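Protein TP_0956 (Treponema pallidum subsp. pallidum, PDB 3U64) probably serves as the lipoprotein T component of a TRAP transporter, an all-helical protein of tetratricopeptide-repeat type that is thought to work through protein-protein interactions. Local coordinates at residues 153-158 with 186-191; 204-209 with 224-229; 37-42 with 276-281. All blocks are in the same frame, centred on the assembly; numbering follows the deposited sequence.

Contact 1: residues 153-158 with 186-191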
loop_
_atom_site.group_PDB
_atom_site.type_symbol
_atom_site.label_atom_id
_atom_site.label_comp_id
_atom_site.label_asym_id
_atom_site.label_seq_id
_atom_site.Cartn_x
_atom_site.Cartn_y
_atom_site.Cartn_z
ATOM N N GLY A 153 -4.726 7.622 -29.493
ATOM C CA GLY A 153 -4.405 7.327 -28.107
ATOM C C GLY A 153 -4.126 5.849 -27.900
ATOM O O GLY A 153 -3.140 5.455 -27.258
ATOM N N THR A 154 -4.981 5.018 -28.480
ATOM C CA THR A 154 -4.897 3.576 -28.272
ATOM C C THR A 154 -3.653 3.009 -28.950
ATOM O O THR A 154 -2.914 2.218 -28.355
ATOM C CB THR A 154 -6.193 2.863 -28.762
ATOM O OG1 THR A 154 -7.327 3.512 -28.179
ATOM C CG2 THR A 154 -6.205 1.383 -28.365
ATOM N N LEU A 155 -3.418 3.436 -30.188
ATOM C CA LEU A 155 -2.249 3.006 -30.951
ATOM C C LEU A 155 -0.978 3.304 -30.168
ATOM O O LEU A 155 -0.054 2.478 -30.076
ATOM C CB LEU A 155 -2.226 3.715 -32.321
ATOM C CG LEU A 155 -3.348 3.198 -33.217
ATOM C CD1 LEU A 155 -3.514 4.024 -34.478
ATOM C CD2 LEU A 155 -3.087 1.750 -33.563
ATOM N N TYR A 156 -0.948 4.498 -29.590
ATOM C CA TYR A 156 0.227 4.981 -28.883
ATOM C C TYR A 156 0.530 4.100 -27.678
ATOM O O TYR A 156 1.673 3.713 -27.476
ATOM C CB TYR A 156 0.042 6.442 -28.440
ATOM C CG TYR A 156 1.080 6.898 -27.412
ATOM C CD1 TYR A 156 2.400 7.124 -27.779
ATOM C CD2 TYR A 156 0.737 7.090 -26.077
ATOM C CE1 TYR A 156 3.352 7.518 -26.855
ATOM C CE2 TYR A 156 1.688 7.487 -25.137
ATOM C CZ TYR A 156 2.995 7.693 -25.531
ATOM O OH TYR A 156 3.952 8.087 -24.613
ATOM N N TRP A 157 -0.496 3.794 -26.882
ATOM C CA TRP A 157 -0.303 3.050 -25.646
ATOM C C TRP A 157 0.027 1.574 -25.890
ATOM O O TRP A 157 0.935 1.033 -25.267
ATOM C CB TRP A 157 -1.480 3.263 -24.673
ATOM C CG TRP A 157 -1.312 4.594 -23.961
ATOM C CD1 TRP A 157 -2.027 5.737 -24.165
ATOM C CD2 TRP A 157 -0.303 4.918 -22.986
ATOM N NE1 TRP A 157 -1.550 6.741 -23.352
ATOM C CE2 TRP A 157 -0.482 6.273 -22.638
ATOM C CE3 TRP A 157 0.722 4.188 -22.371
ATOM C CZ2 TRP A 157 0.320 6.913 -21.681
ATOM C CZ3 TRP A 157 1.534 4.835 -21.429
ATOM C CH2 TRP A 157 1.325 6.185 -21.098
ATOM N N VAL A 158 -0.669 0.953 -26.842
ATOM C CA VAL A 158 -0.393 -0.429 -27.229
ATOM C C VAL A 158 1.035 -0.550 -27.754
ATOM O O VAL A 158 1.811 -1.385 -27.278
ATOM C CB VAL A 158 -1.391 -0.942 -28.310
ATOM C CG1 VAL A 158 -0.958 -2.287 -28.825
ATOM C CG2 VAL A 158 -2.796 -1.029 -27.737
ATOM N N LEU A 186 2.676 2.516 -33.855
ATOM C CA LEU A 186 3.220 3.825 -33.505
ATOM C C LEU A 186 3.362 4.715 -34.759
ATOM O O LEU A 186 2.939 5.883 -34.769
ATOM C CB LEU A 186 4.554 3.669 -32.758
ATOM C CG LEU A 186 4.441 3.129 -31.323
ATOM C CD1 LEU A 186 5.803 2.779 -30.764
ATOM C CD2 LEU A 186 3.740 4.116 -30.392
ATOM N N GLU A 187 3.923 4.152 -35.827
ATOM C CA GLU A 187 4.073 4.899 -37.072
ATOM C C GLU A 187 2.741 5.303 -37.678
ATOM O O GLU A 187 2.644 6.352 -38.315
ATOM C CB GLU A 187 4.891 4.122 -38.091
ATOM C CG GLU A 187 6.323 3.991 -37.671
ATOM C CD GLU A 187 7.145 3.260 -38.688
ATOM O OE1 GLU A 187 6.606 2.924 -39.770
ATOM O OE2 GLU A 187 8.332 3.017 -38.401
ATOM N N ARG A 188 1.710 4.493 -37.469
ATOM C CA ARG A 188 0.390 4.858 -37.970
ATOM C C ARG A 188 -0.208 6.032 -37.183
ATOM O O ARG A 188 -0.824 6.918 -37.770
ATOM C CB ARG A 188 -0.556 3.662 -37.968
ATOM C CG ARG A 188 -1.971 4.024 -38.357
ATOM C CD ARG A 188 -2.084 4.513 -39.807
ATOM N NE ARG A 188 -3.499 4.699 -40.148
ATOM C CZ ARG A 188 -3.962 5.462 -41.137
ATOM N NH1 ARG A 188 -3.127 6.121 -41.923
ATOM N NH2 ARG A 188 -5.269 5.566 -41.343
ATOM N N ALA A 189 -0.028 6.032 -35.864
ATOM C CA ALA A 189 -0.432 7.166 -35.026
ATOM C C ALA A 189 0.242 8.461 -35.485
ATOM O O ALA A 189 -0.384 9.518 -35.526
ATOM C CB ALA A 189 -0.098 6.901 -33.558
ATOM N N CYS A 190 1.524 8.374 -35.825
ATOM C CA CYS A 190 2.269 9.534 -36.348
ATOM C C CYS A 190 1.666 10.115 -37.599
ATOM O O CYS A 190 1.540 11.336 -37.708
ATOM C CB CYS A 190 3.731 9.185 -36.668
ATOM S SG CYS A 190 4.726 9.068 -35.238
ATOM N N ASP A 191 1.347 9.240 -38.556
ATOM C CA ASP A 191 0.739 9.648 -39.822
ATOM C C ASP A 191 -0.590 10.325 -39.547
ATOM O O ASP A 191 -0.892 11.372 -40.107
ATOM C CB ASP A 191 0.509 8.443 -40.747
ATOM C CG ASP A 191 1.800 7.723 -41.111
ATOM O OD1 ASP A 191 2.856 8.384 -41.164
ATOM O OD2 ASP A 191 1.768 6.495 -41.350
#
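Leu155 and Ala189 meet through their CB atoms, 4.0 Å apart, in an antiparallel helix pair of this all-helical protein of tetratricopeptide-repeat type. The two short segments approach to 8.4 Å between axes and run at 149° to each other, close enough for the small Ala189 to sit directly against the base of the leucine. Farther out, Leu155 CD1 rests on the aliphatic part of Arg188, 4.2 Å from its CG. With CG anti to its own backbone N (chi1 175°), the arginine sets this methylene beside Leu155, while its guanidinium turns from the leucine and NH2 is hydrogen-bonded to the carbonyl O of Cys147. On the other flank Leu186 reaches across with a single methyl: CD2 lies 3.6 Å from Tyr156 O and approaches the tyrosine ring obliquely, 4.2 Å from Tyr156 CD1. No hydrogen bond crosses between the segments; the carbonyl touched by this methyl accepts one instead from the hydroxyl of Thr160, one turn farther along the same helix.

In the next shell, Leu121 of helix 96-124 packs against Leu155, Val204 of helix 196-211 against Tyr156, and Val163 of helix 152-166 against Leu186. Trp157, directed away from helix 176-192, borders the tyrosine: its NE1 lies in the plane of the phenol ring, at the edge, and Tyr156 CE2 stands 3.5 Å above one indole face, offset toward the rim.

Contact 2: residues 204-209 with 224-229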
loop_
_atom_site.group_PDB
_atom_site.type_symbol
_atom_site.label_atom_id
_atom_site.label_comp_id
_atom_site.label_asym_id
_atom_site.label_seq_id
_atom_site.Cartn_x
_atom_site.Cartn_y
_atom_site.Cartn_z
ATOM N N VAL A 204 8.796 7.920 -28.151
ATOM C CA VAL A 204 8.930 6.468 -28.063
ATOM C C VAL A 204 9.635 5.906 -29.305
ATOM O O VAL A 204 10.454 5.006 -29.192
ATOM C CB VAL A 204 7.580 5.777 -27.837
ATOM C CG1 VAL A 204 7.757 4.276 -27.814
ATOM C CG2 VAL A 204 6.961 6.257 -26.535
ATOM N N LEU A 205 9.351 6.462 -30.481
ATOM C CA LEU A 205 9.992 5.978 -31.708
ATOM C C LEU A 205 11.491 6.269 -31.704
ATOM O O LEU A 205 12.303 5.446 -32.162
ATOM C CB LEU A 205 9.324 6.554 -32.970
ATOM C CG LEU A 205 7.967 5.937 -33.293
ATOM C CD1 LEU A 205 7.260 6.663 -34.445
ATOM C CD2 LEU A 205 8.160 4.456 -33.601
ATOM N N THR A 206 11.863 7.442 -31.206
ATOM C CA THR A 206 13.284 7.801 -31.140
ATOM C C THR A 206 14.005 6.741 -30.324
ATOM O O THR A 206 15.006 6.179 -30.754
ATOM C CB THR A 206 13.505 9.171 -30.487
ATOM O OG1 THR A 206 12.798 10.168 -31.237
ATOM C CG2 THR A 206 15.014 9.527 -30.469
ATOM N N LYS A 207 13.453 6.444 -29.156
ATOM C CA LYS A 207 14.040 5.458 -28.271
ATOM C C LYS A 207 14.085 4.081 -28.914
ATOM O O LYS A 207 15.099 3.402 -28.835
ATOM C CB LYS A 207 13.318 5.437 -26.928
ATOM C CG LYS A 207 13.492 6.742 -26.177
ATOM C CD LYS A 207 13.062 6.667 -24.702
ATOM C CE LYS A 207 11.563 6.760 -24.559
ATOM N NZ LYS A 207 11.166 6.751 -23.116
ATOM N N PHE A 208 13.013 3.679 -29.591
ATOM C CA PHE A 208 13.038 2.378 -30.234
ATOM C C PHE A 208 14.130 2.305 -31.295
ATOM O O PHE A 208 14.959 1.389 -31.276
ATOM C CB PHE A 208 11.686 1.998 -30.867
ATOM C CG PHE A 208 11.768 0.766 -31.762
ATOM C CD1 PHE A 208 11.671 -0.527 -31.222
ATOM C CD2 PHE A 208 11.987 0.902 -33.129
ATOM C CE1 PHE A 208 11.774 -1.672 -32.043
ATOM C CE2 PHE A 208 12.082 -0.229 -33.959
ATOM C CZ PHE A 208 11.977 -1.516 -33.414
ATOM N N TYR A 209 14.132 3.260 -32.225
ATOM C CA TYR A 209 15.067 3.208 -33.363
ATOM C C TYR A 209 16.496 3.232 -32.897
ATOM O O TYR A 209 17.329 2.544 -33.457
ATOM C CB TYR A 209 14.835 4.361 -34.333
ATOM C CG TYR A 209 13.553 4.217 -35.090
ATOM C CD1 TYR A 209 13.166 2.982 -35.597
ATOM C CD2 TYR A 209 12.712 5.303 -35.274
ATOM C CE1 TYR A 209 11.975 2.834 -36.281
ATOM C CE2 TYR A 209 11.523 5.170 -35.951
ATOM C CZ TYR A 209 11.156 3.937 -36.448
ATOM O OH TYR A 209 9.963 3.820 -37.119
ATOM N N HIS A 224 17.107 9.884 -35.411
ATOM C CA HIS A 224 17.323 11.333 -35.477
ATOM C C HIS A 224 16.153 12.092 -36.090
ATOM O O HIS A 224 15.774 13.158 -35.605
ATOM C CB HIS A 224 18.609 11.667 -36.245
ATOM C CG HIS A 224 19.851 11.479 -35.431
ATOM N ND1 HIS A 224 20.479 10.258 -35.300
ATOM C CD2 HIS A 224 20.569 12.352 -34.686
ATOM C CE1 HIS A 224 21.539 10.391 -34.523
ATOM N NE2 HIS A 224 21.617 11.653 -34.137
ATOM N N THR A 225 15.589 11.536 -37.158
ATOM C CA THR A 225 14.431 12.132 -37.805
ATOM C C THR A 225 13.216 12.121 -36.865
ATOM O O THR A 225 12.451 13.091 -36.806
ATOM C CB THR A 225 14.096 11.396 -39.111
ATOM O OG1 THR A 225 15.178 11.566 -40.042
ATOM C CG2 THR A 225 12.802 11.934 -39.714
ATOM N N ALA A 226 13.041 11.027 -36.129
ATOM C CA ALA A 226 11.958 10.964 -35.157
ATOM C C ALA A 226 12.163 12.051 -34.086
ATOM O O ALA A 226 11.227 12.781 -33.745
ATOM C CB ALA A 226 11.858 9.569 -34.544
ATOM N N PHE A 227 13.397 12.192 -33.604
ATOM C CA PHE A 227 13.717 13.252 -32.656
ATOM C C PHE A 227 13.482 14.669 -33.196
ATOM O O PHE A 227 13.051 15.553 -32.453
ATOM C CB PHE A 227 15.156 13.153 -32.123
ATOM C CG PHE A 227 15.408 14.079 -30.957
ATOM C CD1 PHE A 227 15.040 13.703 -29.678
ATOM C CD2 PHE A 227 15.944 15.351 -31.155
ATOM C CE1 PHE A 227 15.228 14.566 -28.583
ATOM C CE2 PHE A 227 16.140 16.220 -30.077
ATOM C CZ PHE A 227 15.783 15.830 -28.790
ATOM N N GLU A 228 13.797 14.893 -34.470
ATOM C CA GLU A 228 13.506 16.165 -35.112
ATOM C C GLU A 228 12.005 16.492 -35.081
ATOM O O GLU A 228 11.625 17.636 -34.837
ATOM C CB GLU A 228 14.036 16.180 -36.551
ATOM C CG GLU A 228 15.496 16.623 -36.660
ATOM C CD GLU A 228 15.953 16.830 -38.097
ATOM O OE1 GLU A 228 15.237 16.396 -39.032
ATOM O OE2 GLU A 228 17.032 17.433 -38.291
ATOM N N HIS A 229 11.151 15.497 -35.326
ATOM C CA HIS A 229 9.715 15.731 -35.238
ATOM C C HIS A 229 9.315 16.072 -33.798
ATOM O O HIS A 229 8.509 16.970 -33.572
ATOM C CB HIS A 229 8.921 14.524 -35.739
ATOM C CG HIS A 229 8.852 14.420 -37.229
ATOM N ND1 HIS A 229 7.846 15.005 -37.971
ATOM C CD2 HIS A 229 9.651 13.783 -38.118
ATOM C CE1 HIS A 229 8.032 14.738 -39.248
ATOM N NE2 HIS A 229 9.120 13.997 -39.365
#
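Thr206 faces Ala226 and Phe227 with its two branches split by chi1: OG1 stands anti to the carbonyl carbon, and CG2 lies anti to the backbone N. In Phe227, CG is anti to the backbone N (chi1 -169°), beside the carbonyl carbon, and CB meets Thr206 CG2 at 4.0 Å. The ring lies farther from helix 196-211; it slants past this methyl and meets Tyr245 of helix 240-250, the planes at about 40°.

Around the middle of this antiparallel helix pair the packing closes on one methyl group. Ala226 CB is 3.5 Å from Thr206 OG1 and 4.2 Å from Leu205 CB, while Tyr209 CD2 presents the edge of its ring to it at 4.4 Å. With alanine at the point of nearest approach, the segment axes come within 8.1 Å, at 165° between their directions, so helices 196-211 and 220-233 form a close antiparallel pair, consistent with the tetratricopeptide-repeat family.

Although Thr206 OG1 comes within 3.2 Å of Phe227 N, the angle is too poor for a hydrogen bond. The hydroxyl is bonded instead to the carbonyl O of Trp202, one turn back in its own helix. The hydroxyl of this buried residue is thus satisfied within its own helix, and the cohesion between the two segments rests on van der Waals contact, without a hydrogen bond from one to the other.

Contact 3: residues 37-42 with 276-281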
loop_
_atom_site.group_PDB
_atom_site.type_symbol
_atom_site.label_atom_id
_atom_site.label_comp_id
_atom_site.label_asym_id
_atom_site.label_seq_id
_atom_site.Cartn_x
_atom_site.Cartn_y
_atom_site.Cartn_z
ATOM N N GLU A 37 -0.333 15.692 -10.272
ATOM C CA GLU A 37 0.279 16.907 -9.716
ATOM C C GLU A 37 0.993 16.647 -8.380
ATOM O O GLU A 37 1.459 17.564 -7.703
ATOM C CB GLU A 37 -0.764 18.019 -9.581
ATOM C CG GLU A 37 -1.504 18.326 -10.898
ATOM C CD GLU A 37 -0.581 18.314 -12.121
ATOM O OE1 GLU A 37 0.536 18.881 -12.035
ATOM O OE2 GLU A 37 -0.967 17.727 -13.166
ATOM N N GLU A 38 1.067 15.378 -8.013
ATOM C CA GLU A 38 1.700 14.960 -6.773
ATOM C C GLU A 38 3.216 15.218 -6.862
ATOM O O GLU A 38 3.798 15.159 -7.954
ATOM C CB GLU A 38 1.363 13.480 -6.526
ATOM C CG GLU A 38 1.784 12.890 -5.197
ATOM C CD GLU A 38 1.291 13.677 -4.014
ATOM O OE1 GLU A 38 0.232 13.338 -3.466
ATOM O OE2 GLU A 38 1.968 14.638 -3.621
ATOM N N ASP A 39 3.840 15.570 -5.734
ATOM C CA ASP A 39 5.308 15.611 -5.666
ATOM C C ASP A 39 5.902 14.526 -4.746
ATOM O O ASP A 39 7.120 14.352 -4.671
ATOM C CB ASP A 39 5.855 17.015 -5.326
ATOM C CG ASP A 39 5.296 17.584 -4.020
ATOM O OD1 ASP A 39 4.829 16.813 -3.166
ATOM O OD2 ASP A 39 5.333 18.824 -3.846
ATOM N N ASP A 40 5.029 13.783 -4.077
ATOM C CA ASP A 40 5.442 12.714 -3.166
ATOM C C ASP A 40 5.297 11.336 -3.817
ATOM O O ASP A 40 4.201 10.781 -3.883
ATOM C CB ASP A 40 4.595 12.759 -1.904
ATOM C CG ASP A 40 5.142 11.857 -0.810
ATOM O OD1 ASP A 40 5.009 10.620 -0.910
ATOM O OD2 ASP A 40 5.705 12.397 0.158
ATOM N N LEU A 41 6.408 10.782 -4.285
ATOM C CA LEU A 41 6.391 9.499 -4.981
ATOM C C LEU A 41 5.799 8.369 -4.144
ATOM O O LEU A 41 5.007 7.578 -4.639
ATOM C CB LEU A 41 7.799 9.122 -5.441
ATOM C CG LEU A 41 8.509 10.183 -6.279
ATOM C CD1 LEU A 41 9.896 9.691 -6.737
ATOM C CD2 LEU A 41 7.658 10.550 -7.458
ATOM N N ASP A 42 6.181 8.296 -2.878
ATOM C CA ASP A 42 5.745 7.187 -2.030
ATOM C C ASP A 42 4.226 7.118 -1.881
ATOM O O ASP A 42 3.656 6.030 -1.906
ATOM C CB ASP A 42 6.428 7.235 -0.661
ATOM C CG ASP A 42 7.914 6.898 -0.742
ATOM O OD1 ASP A 42 8.315 6.222 -1.711
ATOM O OD2 ASP A 42 8.681 7.311 0.162
ATOM N N HIS A 276 1.274 21.201 -15.825
ATOM C CA HIS A 276 0.697 19.944 -15.378
ATOM C C HIS A 276 1.743 18.835 -15.397
ATOM O O HIS A 276 2.887 19.064 -15.799
ATOM C CB HIS A 276 -0.534 19.572 -16.216
ATOM C CG HIS A 276 -0.211 19.192 -17.625
ATOM N ND1 HIS A 276 0.808 19.783 -18.343
ATOM C CD2 HIS A 276 -0.763 18.268 -18.449
ATOM C CE1 HIS A 276 0.870 19.240 -19.547
ATOM N NE2 HIS A 276 -0.074 18.321 -19.637
ATOM N N ASN A 277 1.343 17.647 -14.944
ATOM C CA ASN A 277 2.239 16.492 -14.817
ATOM C C ASN A 277 3.483 16.721 -13.967
ATOM O O ASN A 277 4.541 16.129 -14.201
ATOM C CB ASN A 277 2.588 15.904 -16.189
ATOM C CG ASN A 277 1.413 15.140 -16.804
ATOM O OD1 ASN A 277 0.497 14.722 -16.095
ATOM N ND2 ASN A 277 1.436 14.960 -18.120
ATOM N N LYS A 278 3.345 17.566 -12.954
ATOM C CA LYS A 278 4.427 17.732 -11.995
ATOM C C LYS A 278 5.022 16.379 -11.573
ATOM O O LYS A 278 6.241 16.230 -11.476
ATOM C CB LYS A 278 3.966 18.531 -10.766
ATOM C CG LYS A 278 5.127 18.999 -9.900
ATOM C CD LYS A 278 4.708 19.318 -8.470
ATOM C CE LYS A 278 3.859 20.555 -8.382
ATOM N NZ LYS A 278 3.383 20.777 -6.990
ATOM N N LEU A 279 4.178 15.377 -11.345
ATOM C CA LEU A 279 4.694 14.076 -10.917
ATOM C C LEU A 279 5.675 13.477 -11.942
ATOM O O LEU A 279 6.753 13.007 -11.597
ATOM C CB LEU A 279 3.553 13.100 -10.641
ATOM C CG LEU A 279 3.990 11.666 -10.285
ATOM C CD1 LEU A 279 4.750 11.604 -8.975
ATOM C CD2 LEU A 279 2.806 10.717 -10.245
ATOM N N LEU A 280 5.305 13.496 -13.211
ATOM C CA LEU A 280 6.171 12.910 -14.227
ATOM C C LEU A 280 7.490 13.687 -14.363
ATOM O O LEU A 280 8.552 13.088 -14.506
ATOM C CB LEU A 280 5.436 12.809 -15.566
ATOM C CG LEU A 280 4.436 11.647 -15.655
ATOM C CD1 LEU A 280 3.405 11.697 -14.540
ATOM C CD2 LEU A 280 3.738 11.619 -17.012
ATOM N N VAL A 281 7.418 15.015 -14.287
ATOM C CA VAL A 281 8.622 15.847 -14.280
ATOM C C VAL A 281 9.573 15.455 -13.141
ATOM O O VAL A 281 10.778 15.277 -13.366
ATOM C CB VAL A 281 8.249 17.353 -14.213
ATOM C CG1 VAL A 281 9.485 18.227 -13.936
ATOM C CG2 VAL A 281 7.546 17.770 -15.509
#
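Glu37 folds its carboxylate over the start of helix 278-293 and takes hydrogen bonds from two successive backbone N-H groups. OE2 receives Asn277 N at 2.9 Å on its syn lone pair, whereas OE1 is met by Lys278 N at 3.2 Å from above the carboxylate plane, in a straighter bond (162°). A bend at chi2 (-41°) swings CD back toward the helix start. The negative group beside a helix N terminus is probably favoured by the helix dipole. Asn277, at the N-cap position, makes no capping bond with its side chain; the bonds at this helix start go to Glu37 instead.

Packing is tightest on the leucine side. Leu41 CD2 and Leu279 CD1 are 3.4 Å apart, closer than usual for methyl groups, and Glu38 O presses to 3.3 Å from Leu279 CA. The other flank is looser: Asp39 and Lys278 lie side by side, but Asp39 OD2 and Lys278 NZ stay 4.2 Å apart, too far to count as a salt bridge. Lys278 pairs instead with Glu272, and Asp39 with Arg112 of the second subunit. Glu38 OE2 accepts from both Asp39 N and Asp40 N, which holds the turn, and the same carboxylate forms salt bridges with Lys53 and Arg112 of the second subunit, so this loop also belongs to the subunit interface.

The contact joins the turn between helices 33-36 and 41-61 to the first turn of helix 278-293, with Val44 against Leu279 and Leu283 against Leu41 extending the seam into both long helices.

How the contacts relate
From the N terminus, the chain passes first through residues 37-42, and the loop opened there is closed only when residues 276-281 return in contact 3, bringing the start of helix 278-293 against the start of helix 41-61. Contacts 1 and 2 are both nested inside that loop and follow each other in series: contact 1 joins helices 152-166 and 176-192, and contact 2 then joins helices 196-211 and 220-233. These two touch: helices 176-192 and 196-211 follow each other in the chain, and Leu205 meets Leu186 and Cys190, while Val204 meets Tyr156. Contact 3 lies apart, its centre about 25 Å from the centres of the other two.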